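Local coordinates for putative uncharacterized protein (Emericella nidulans, PDB 3PGB), which probably catalyses the oxidative deamination of primary amines, using copper and a topaquinone cofactor derived from one of its own tyrosines, at residues 530-535 with 696-701; 506-511 with 702-707. All blocks are in the same frame, centred on the assembly; numbering follows the deposited sequence.

Contact 1 (530-535 with 696-701). With CU (copper (II) ion), chain D.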
ATOM      1  N   SER A 530      14.690   7.889 -18.804  1.00 14.64           N
ATOM      2  CA  SER A 530      13.579   8.690 -19.328  1.00 14.38           C
ATOM      3  C   SER A 530      12.596   8.998 -18.198  1.00 14.68           C
ATOM      4  O   SER A 530      12.964   8.938 -17.019  1.00 14.82           O
ATOM      5  CB  SER A 530      12.890   7.982 -20.510  1.00 14.63           C
ATOM      6  OG  SER A 530      12.208   8.888 -21.365  1.00 13.69           O
ATOM      7  N   MET A 531      11.363   9.361 -18.552  1.00 14.64           N
ATOM      8  CA  MET A 531      10.317   9.582 -17.563  1.00 14.64           C
ATOM      9  C   MET A 531       8.952   9.402 -18.196  1.00 14.50           C
ATOM     10  O   MET A 531       8.777   9.682 -19.375  1.00 14.47           O
ATOM     11  CB  MET A 531      10.434  10.979 -16.943  1.00 14.87           C
ATOM     12  CG  MET A 531      10.329  12.139 -17.921  1.00 15.40           C
ATOM     13  SD  MET A 531      10.624  13.742 -17.143  1.00 16.99           S
ATOM     14  CE  MET A 531       9.284  13.791 -15.943  1.00 16.53           C
ATOM     15  N   HIS A 532       7.994   8.915 -17.414  1.00 14.46           N
ATOM     16  CA  HIS A 532       6.629   8.762 -17.902  1.00 14.69           C
ATOM     17  C   HIS A 532       5.630   8.622 -16.762  1.00 14.85           C
ATOM     18  O   HIS A 532       5.981   8.168 -15.670  1.00 15.04           O
ATOM     19  CB  HIS A 532       6.515   7.560 -18.852  1.00 14.67           C
ATOM     20  CG  HIS A 532       6.984   6.267 -18.257  1.00 14.82           C
ATOM     21  ND1 HIS A 532       8.296   5.854 -18.316  1.00 14.13           N
ATOM     22  CD2 HIS A 532       6.316   5.302 -17.582  1.00 15.48           C
ATOM     23  CE1 HIS A 532       8.416   4.692 -17.699  1.00 15.49           C
ATOM     24  NE2 HIS A 532       7.229   4.331 -17.248  1.00 15.09           N
ATOM     25  N   ASP A 533       4.392   9.036 -17.020  1.00 14.91           N
ATOM     26  CA  ASP A 533       3.293   8.811 -16.090  1.00 14.97           C
ATOM     27  C   ASP A 533       2.456   7.627 -16.567  1.00 15.06           C
ATOM     28  O   ASP A 533       2.047   7.567 -17.733  1.00 15.02           O
ATOM     29  CB  ASP A 533       2.398  10.048 -15.979  1.00 14.97           C
ATOM     30  CG  ASP A 533       2.941  11.099 -15.016  1.00 15.63           C
ATOM     31  OD1 ASP A 533       4.021  10.900 -14.408  1.00 15.06           O
ATOM     32  OD2 ASP A 533       2.265  12.142 -14.870  1.00 16.01           O
ATOM     33  N   HIS A 534       2.229   6.678 -15.667  1.00 14.88           N
ATOM     34  CA  HIS A 534       1.243   5.642 -15.883  1.00 14.86           C
ATOM     35  C   HIS A 534      -0.046   6.157 -15.281  1.00 14.87           C
ATOM     36  O   HIS A 534      -0.071   6.538 -14.105  1.00 15.24           O
ATOM     37  CB  HIS A 534       1.619   4.353 -15.161  1.00 14.97           C
ATOM     38  CG  HIS A 534       2.802   3.647 -15.738  1.00 14.85           C
ATOM     39  ND1 HIS A 534       2.713   2.825 -16.839  1.00 14.72           N
ATOM     40  CD2 HIS A 534       4.094   3.609 -15.340  1.00 14.72           C
ATOM     41  CE1 HIS A 534       3.905   2.324 -17.106  1.00 15.23           C
ATOM     42  NE2 HIS A 534       4.761   2.783 -16.209  1.00 14.76           N
ATOM     43  N   VAL A 535      -1.109   6.189 -16.075  1.00 14.34           N
ATOM     44  CA  VAL A 535      -2.428   6.490 -15.540  1.00 14.08           C
ATOM     45  C   VAL A 535      -3.380   5.479 -16.140  1.00 13.80           C
ATOM     46  O   VAL A 535      -3.475   5.369 -17.360  1.00 13.40           O
ATOM     47  CB  VAL A 535      -2.896   7.930 -15.864  1.00 14.08           C
ATOM     48  CG1 VAL A 535      -4.182   8.239 -15.125  1.00 13.51           C
ATOM     49  CG2 VAL A 535      -1.828   8.949 -15.501  1.00 13.57           C
ATOM     50  N   MET A 696       1.168   6.072 -11.588  1.00 17.83           N
ATOM     51  CA  MET A 696       2.515   6.212 -11.030  1.00 18.29           C
ATOM     52  C   MET A 696       3.304   7.253 -11.808  1.00 17.87           C
ATOM     53  O   MET A 696       3.140   7.365 -13.021  1.00 17.78           O
ATOM     54  CB  MET A 696       3.284   4.906 -11.182  1.00 18.81           C
ATOM     55  CG  MET A 696       2.775   3.742 -10.379  1.00 21.25           C
ATOM     56  SD  MET A 696       2.838   2.218 -11.349  1.00 27.24           S
ATOM     57  CE  MET A 696       1.144   2.125 -11.945  1.00 24.78           C
ATOM     58  N   HIS A 697       4.173   7.987 -11.115  1.00 17.23           N
ATOM     59  CA  HIS A 697       5.185   8.796 -11.772  1.00 16.74           C
ATOM     60  C   HIS A 697       6.442   7.945 -11.800  1.00 16.70           C
ATOM     61  O   HIS A 697       6.980   7.594 -10.748  1.00 16.81           O
ATOM     62  CB  HIS A 697       5.454  10.097 -11.013  1.00 16.62           C
ATOM     63  CG  HIS A 697       4.236  10.938 -10.797  1.00 16.09           C
ATOM     64  ND1 HIS A 697       3.602  11.611 -11.819  1.00 14.47           N
ATOM     65  CD2 HIS A 697       3.544  11.226  -9.670  1.00 15.91           C
ATOM     66  CE1 HIS A 697       2.565  12.269 -11.331  1.00 14.61           C
ATOM     67  NE2 HIS A 697       2.511  12.056 -10.029  1.00 15.35           N
ATOM     68  N   HIS A 698       6.905   7.609 -12.999  1.00 16.36           N
ATOM     69  CA  HIS A 698       8.003   6.668 -13.155  1.00 16.08           C
ATOM     70  C   HIS A 698       9.180   7.325 -13.861  1.00 15.82           C
ATOM     71  O   HIS A 698       9.125   7.592 -15.066  1.00 15.85           O
ATOM     72  CB  HIS A 698       7.522   5.431 -13.917  1.00 16.18           C
ATOM     73  CG  HIS A 698       8.470   4.272 -13.859  1.00 16.83           C
ATOM     74  ND1 HIS A 698       8.333   3.163 -14.666  1.00 17.01           N
ATOM     75  CD2 HIS A 698       9.572   4.053 -13.104  1.00 17.42           C
ATOM     76  CE1 HIS A 698       9.305   2.308 -14.404  1.00 17.06           C
ATOM     77  NE2 HIS A 698      10.070   2.823 -13.460  1.00 17.22           N
ATOM     78  N   VAL A 699      10.227   7.605 -13.087  1.00 15.41           N
ATOM     79  CA  VAL A 699      11.502   8.066 -13.609  1.00 14.94           C
ATOM     80  C   VAL A 699      12.501   6.925 -13.426  1.00 14.43           C
ATOM     81  O   VAL A 699      13.175   6.852 -12.403  1.00 14.42           O
ATOM     82  CB  VAL A 699      11.993   9.331 -12.869  1.00 15.08           C
ATOM     83  CG1 VAL A 699      13.267   9.867 -13.521  1.00 15.11           C
ATOM     84  CG2 VAL A 699      10.905  10.396 -12.863  1.00 14.83           C
ATOM     85  N   PRO A 700      12.592   6.018 -14.418  1.00 13.85           N
ATOM     86  CA  PRO A 700      13.393   4.815 -14.237  1.00 13.31           C
ATOM     87  C   PRO A 700      14.853   5.079 -13.894  1.00 13.03           C
ATOM     88  O   PRO A 700      15.496   5.927 -14.530  1.00 12.60           O
ATOM     89  CB  PRO A 700      13.289   4.122 -15.597  1.00 13.06           C
ATOM     90  CG  PRO A 700      12.041   4.610 -16.159  1.00 13.29           C
ATOM     91  CD  PRO A 700      11.996   6.042 -15.764  1.00 13.77           C
ATOM     92  N   HIS A 701      15.351   4.339 -12.898  1.00 12.59           N
ATOM     93  CA  HIS A 701      16.753   4.371 -12.505  1.00 12.43           C
ATOM     94  C   HIS A 701      17.447   3.062 -12.902  1.00 12.57           C
ATOM     95  O   HIS A 701      16.867   2.238 -13.614  1.00 12.23           O
ATOM     96  CB  HIS A 701      16.883   4.672 -10.997  1.00 12.41           C
ATOM     97  CG  HIS A 701      16.555   3.516 -10.096  1.00 11.88           C
ATOM     98  ND1 HIS A 701      17.501   2.902  -9.303  1.00 11.01           N
ATOM     99  CD2 HIS A 701      15.383   2.892  -9.830  1.00 11.32           C
ATOM    100  CE1 HIS A 701      16.934   1.937  -8.605  1.00 10.08           C
ATOM    101  NE2 HIS A 701      15.649   1.909  -8.907  1.00 11.64           N
TER
HETATM  102 CU    CU D 901       6.832   2.808 -15.954  1.00 23.17          CU
HETATM  103  O   HOH W   1      15.588   8.187 -16.000  1.00 13.61           O
HETATM  104  O   HOH W   2       7.572   0.903 -17.360  1.00 17.59           O

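Contact 2 (506-511 with 702-707)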
ATOM      1  N   GLY A 506       8.391  -5.617 -16.670  1.00 12.79           N
ATOM      2  CA  GLY A 506       8.780  -5.655 -18.070  1.00 12.88           C
ATOM      3  C   GLY A 506       9.827  -4.603 -18.397  1.00 12.94           C
ATOM      4  O   GLY A 506      10.479  -4.061 -17.502  1.00 13.00           O
ATOM      5  N   TYR A 507       9.977  -4.315 -19.686  1.00 13.04           N
ATOM      6  CA  TYR A 507      11.011  -3.408 -20.173  1.00 13.09           C
ATOM      7  C   TYR A 507      10.508  -1.984 -20.224  1.00 13.53           C
ATOM      8  O   TYR A 507       9.381  -1.729 -20.637  1.00 14.03           O
ATOM      9  CB  TYR A 507      11.469  -3.820 -21.569  1.00 12.89           C
ATOM     10  CG  TYR A 507      12.442  -4.964 -21.568  1.00 12.25           C
ATOM     11  CD1 TYR A 507      12.007  -6.271 -21.708  1.00 12.00           C
ATOM     12  CD2 TYR A 507      13.798  -4.741 -21.422  1.00 11.86           C
ATOM     13  CE1 TYR A 507      12.897  -7.325 -21.702  1.00 11.23           C
ATOM     14  CE2 TYR A 507      14.696  -5.786 -21.422  1.00 11.98           C
ATOM     15  CZ  TYR A 507      14.236  -7.079 -21.559  1.00 11.40           C
ATOM     16  OH  TYR A 507      15.115  -8.135 -21.558  1.00 11.98           O
ATOM     17  N   ILE A 508      11.351  -1.049 -19.812  1.00 13.92           N
ATOM     18  CA  ILE A 508      11.023   0.352 -19.946  1.00 14.10           C
ATOM     19  C   ILE A 508      11.234   0.757 -21.404  1.00 14.73           C
ATOM     20  O   ILE A 508      12.025   0.136 -22.116  1.00 14.77           O
ATOM     21  CB  ILE A 508      11.857   1.244 -18.985  1.00 13.97           C
ATOM     22  CG1 ILE A 508      13.335   1.287 -19.385  1.00 13.88           C
ATOM     23  CG2 ILE A 508      11.698   0.759 -17.549  1.00 13.42           C
ATOM     24  CD1 ILE A 508      14.171   2.276 -18.557  1.00 13.79           C
ATOM     25  N   GLN A 509      10.510   1.775 -21.856  1.00 15.34           N
ATOM     26  CA  GLN A 509      10.816   2.379 -23.139  1.00 15.60           C
ATOM     27  C   GLN A 509      11.834   3.469 -22.885  1.00 15.93           C
ATOM     28  O   GLN A 509      11.521   4.526 -22.327  1.00 16.04           O
ATOM     29  CB  GLN A 509       9.588   2.931 -23.847  1.00 15.59           C
ATOM     30  CG  GLN A 509       9.908   3.301 -25.279  1.00 15.97           C
ATOM     31  CD  GLN A 509       8.695   3.688 -26.062  1.00 16.56           C
ATOM     32  OE1 GLN A 509       8.467   4.868 -26.321  1.00 18.67           O
ATOM     33  NE2 GLN A 509       7.896   2.703 -26.443  1.00 16.29           N
ATOM     34  N   SER A 510      13.056   3.186 -23.321  1.00 16.25           N
ATOM     35  CA  SER A 510      14.237   3.956 -22.969  1.00 16.31           C
ATOM     36  C   SER A 510      14.315   5.257 -23.754  1.00 16.00           C
ATOM     37  O   SER A 510      13.469   5.532 -24.601  1.00 16.26           O
ATOM     38  CB  SER A 510      15.464   3.091 -23.254  1.00 16.38           C
ATOM     39  OG  SER A 510      16.657   3.707 -22.846  1.00 18.53           O
ATOM     40  N   ALA A 511      15.327   6.063 -23.451  1.00 15.80           N
ATOM     41  CA  ALA A 511      15.618   7.284 -24.196  1.00 15.63           C
ATOM     42  C   ALA A 511      17.125   7.416 -24.352  1.00 15.58           C
ATOM     43  O   ALA A 511      17.876   7.001 -23.469  1.00 15.68           O
ATOM     44  CB  ALA A 511      15.053   8.496 -23.473  1.00 15.61           C
ATOM     45  N   THR A 702      18.682   2.873 -12.437  1.00 12.61           N
ATOM     46  CA  THR A 702      19.486   1.714 -12.816  1.00 12.70           C
ATOM     47  C   THR A 702      18.852   0.390 -12.389  1.00 12.93           C
ATOM     48  O   THR A 702      19.071  -0.641 -13.023  1.00 13.02           O
ATOM     49  CB  THR A 702      20.910   1.800 -12.220  1.00 12.91           C
ATOM     50  OG1 THR A 702      20.828   1.995 -10.797  1.00 12.77           O
ATOM     51  CG2 THR A 702      21.695   2.941 -12.861  1.00 12.05           C
ATOM     52  N   GLY A 703      18.069   0.424 -11.316  1.00 12.92           N
ATOM     53  CA  GLY A 703      17.340  -0.747 -10.843  1.00 13.07           C
ATOM     54  C   GLY A 703      16.160  -1.147 -11.716  1.00 13.27           C
ATOM     55  O   GLY A 703      15.513  -2.162 -11.466  1.00 13.33           O
ATOM     56  N   ASP A 704      15.856  -0.345 -12.728  1.00 13.48           N
ATOM     57  CA  ASP A 704      14.887  -0.743 -13.742  1.00 13.58           C
ATOM     58  C   ASP A 704      15.542  -1.548 -14.873  1.00 13.54           C
ATOM     59  O   ASP A 704      14.866  -1.942 -15.817  1.00 13.56           O
ATOM     60  CB  ASP A 704      14.157   0.487 -14.283  1.00 13.60           C
ATOM     61  CG  ASP A 704      13.226   1.094 -13.252  1.00 13.47           C
ATOM     62  OD1 ASP A 704      12.090   0.597 -13.139  1.00 14.55           O
ATOM     63  OD2 ASP A 704      13.623   2.047 -12.553  1.00 12.26           O
ATOM     64  N   LEU A 705      16.849  -1.791 -14.766  1.00 13.57           N
ATOM     65  CA  LEU A 705      17.571  -2.644 -15.705  1.00 13.71           C
ATOM     66  C   LEU A 705      17.806  -4.015 -15.075  1.00 13.72           C
ATOM     67  O   LEU A 705      18.301  -4.098 -13.952  1.00 13.81           O
ATOM     68  CB  LEU A 705      18.924  -2.029 -16.056  1.00 13.74           C
ATOM     69  CG  LEU A 705      18.917  -0.624 -16.648  1.00 13.99           C
ATOM     70  CD1 LEU A 705      20.350  -0.156 -16.844  1.00 14.02           C
ATOM     71  CD2 LEU A 705      18.147  -0.588 -17.954  1.00 12.67           C
ATOM     72  N   PRO A 706      17.462  -5.100 -15.788  1.00 13.79           N
ATOM     73  CA  PRO A 706      16.869  -5.188 -17.128  1.00 13.93           C
ATOM     74  C   PRO A 706      15.370  -4.854 -17.171  1.00 14.07           C
ATOM     75  O   PRO A 706      14.871  -4.374 -18.195  1.00 14.06           O
ATOM     76  CB  PRO A 706      17.093  -6.653 -17.498  1.00 13.89           C
ATOM     77  CG  PRO A 706      17.029  -7.359 -16.160  1.00 14.02           C
ATOM     78  CD  PRO A 706      17.718  -6.436 -15.215  1.00 13.75           C
ATOM     79  N   ASN A 707      14.663  -5.113 -16.074  1.00 14.14           N
ATOM     80  CA  ASN A 707      13.224  -4.873 -16.009  1.00 14.37           C
ATOM     81  C   ASN A 707      12.817  -4.106 -14.777  1.00 14.24           C
ATOM     82  O   ASN A 707      13.482  -4.170 -13.745  1.00 14.16           O
ATOM     83  CB  ASN A 707      12.463  -6.200 -16.000  1.00 14.54           C
ATOM     84  CG  ASN A 707      12.321  -6.805 -17.373  1.00 15.39           C
ATOM     85  OD1 ASN A 707      12.786  -6.248 -18.375  1.00 15.99           O
ATOM     86  ND2 ASN A 707      11.662  -7.958 -17.432  1.00 16.06           N
TER

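Contact 1 (530-535 with 696-701)
His532, His534 and His698 converge on one copper ion from two neighbouring antiparallel strands, all three projecting from the same face of the sheet. His532 and His534 bind through NE2, at 2.0 Å and 2.1 Å from the copper, whereas His698 turns ND1 to it at 2.0 Å. CG of His698 is anti to its backbone N (chi1 -167°), and the ring turn (chi2 -168°) carries ND1 away from CA and onto the copper, while its NE2 is hydrogen-bonded to Asp704. A water, its O 2.5 Å from the copper, is the fourth observed ligand.

The methylene CB of His698 also makes a CH-pi contact over a face of the His532 ring.

Backbone hydrogen bonds join the two strands. His532 and His698 form a hydrogen-bonded pair, with His532 N to His698 O and His698 N to His532 O both 2.9 Å.

On the other face, His697 ND1 donates to Asp533 OD1 at 2.7 Å, arriving from above the carboxylate plane. Asp533 OD2 is hydrogen-bonded to Thr628 OG1, and His697 NE2 to Asn594 O of the second subunit.

A His-X-His pair on one strand plus a distant third histidine is the copper site of the copper amine oxidases.

Contact 2 (506-511 with 702-707)
Tyr507 and Asn707 meet where two loops pack beside the copper site of the amine oxidase enzyme domain, one following strand 498-504, the other leading from strand 686-698 into strand 714-722. One end of the Asn707 amide stands over the centre of the Tyr507 ring, the amide plane almost perpendicular to the ring at 85°. A second polar group approaches the same ring obliquely: Pro706 O lies 3.4 Å from Tyr507 CD2. Beside them, Gly506 O rests against the backbone of the other loop, 3.2 Å from Asn707 CA. The apolar part of the contact is slight, with the CG2 branch of Ile508 meeting Asp704 CB at 4.1 Å where the two side chains cross at about a right angle.

Unusual backbone conformations accompany these contacts. Gly506 has a positive phi of 85°, a conformation in which any beta carbon would collide with the carbonyl oxygen of the residue before it. In the partner loop, residues 702-704 form a 3-10 turn, closed by Leu705 N bonding Thr702 O at 3.0 Å, and a cis peptide bond then precedes Pro706.

Farther out, the hydroxyl of Tyr507 is hydrogen-bonded to Ala311 O, and its ring meets His459 of the second subunit edge-to-face. Asp704 is a second-shell residue of the metal site, and its negative charge would probably polarise the imidazole it bonds. Its carboxylate divides its partners: OD1 is hydrogen-bonded to both Thr708 OG1 and His698 NE2, while OD2 takes the backbone N-H of His701.

Both contacts are buried in the enzyme domain and both reach the second subunit, with contact 1 nested along the chain inside the loop that contact 2 closes. Contact 1 is held by regular strand pairing and metal ligation; contact 2 joins irregular loops through van der Waals and ring-amide contacts, without a clear hydrogen bond between its segments. Because 696-701 runs straight into 702-707, the ligand His698 and its second-shell partner Asp704 sit on consecutive segments. The two also touch in space: Pro700 CB packs on Ile508 CD1 at 3.6 Å, and Ser530 OG lies equally close to Ala511 CB.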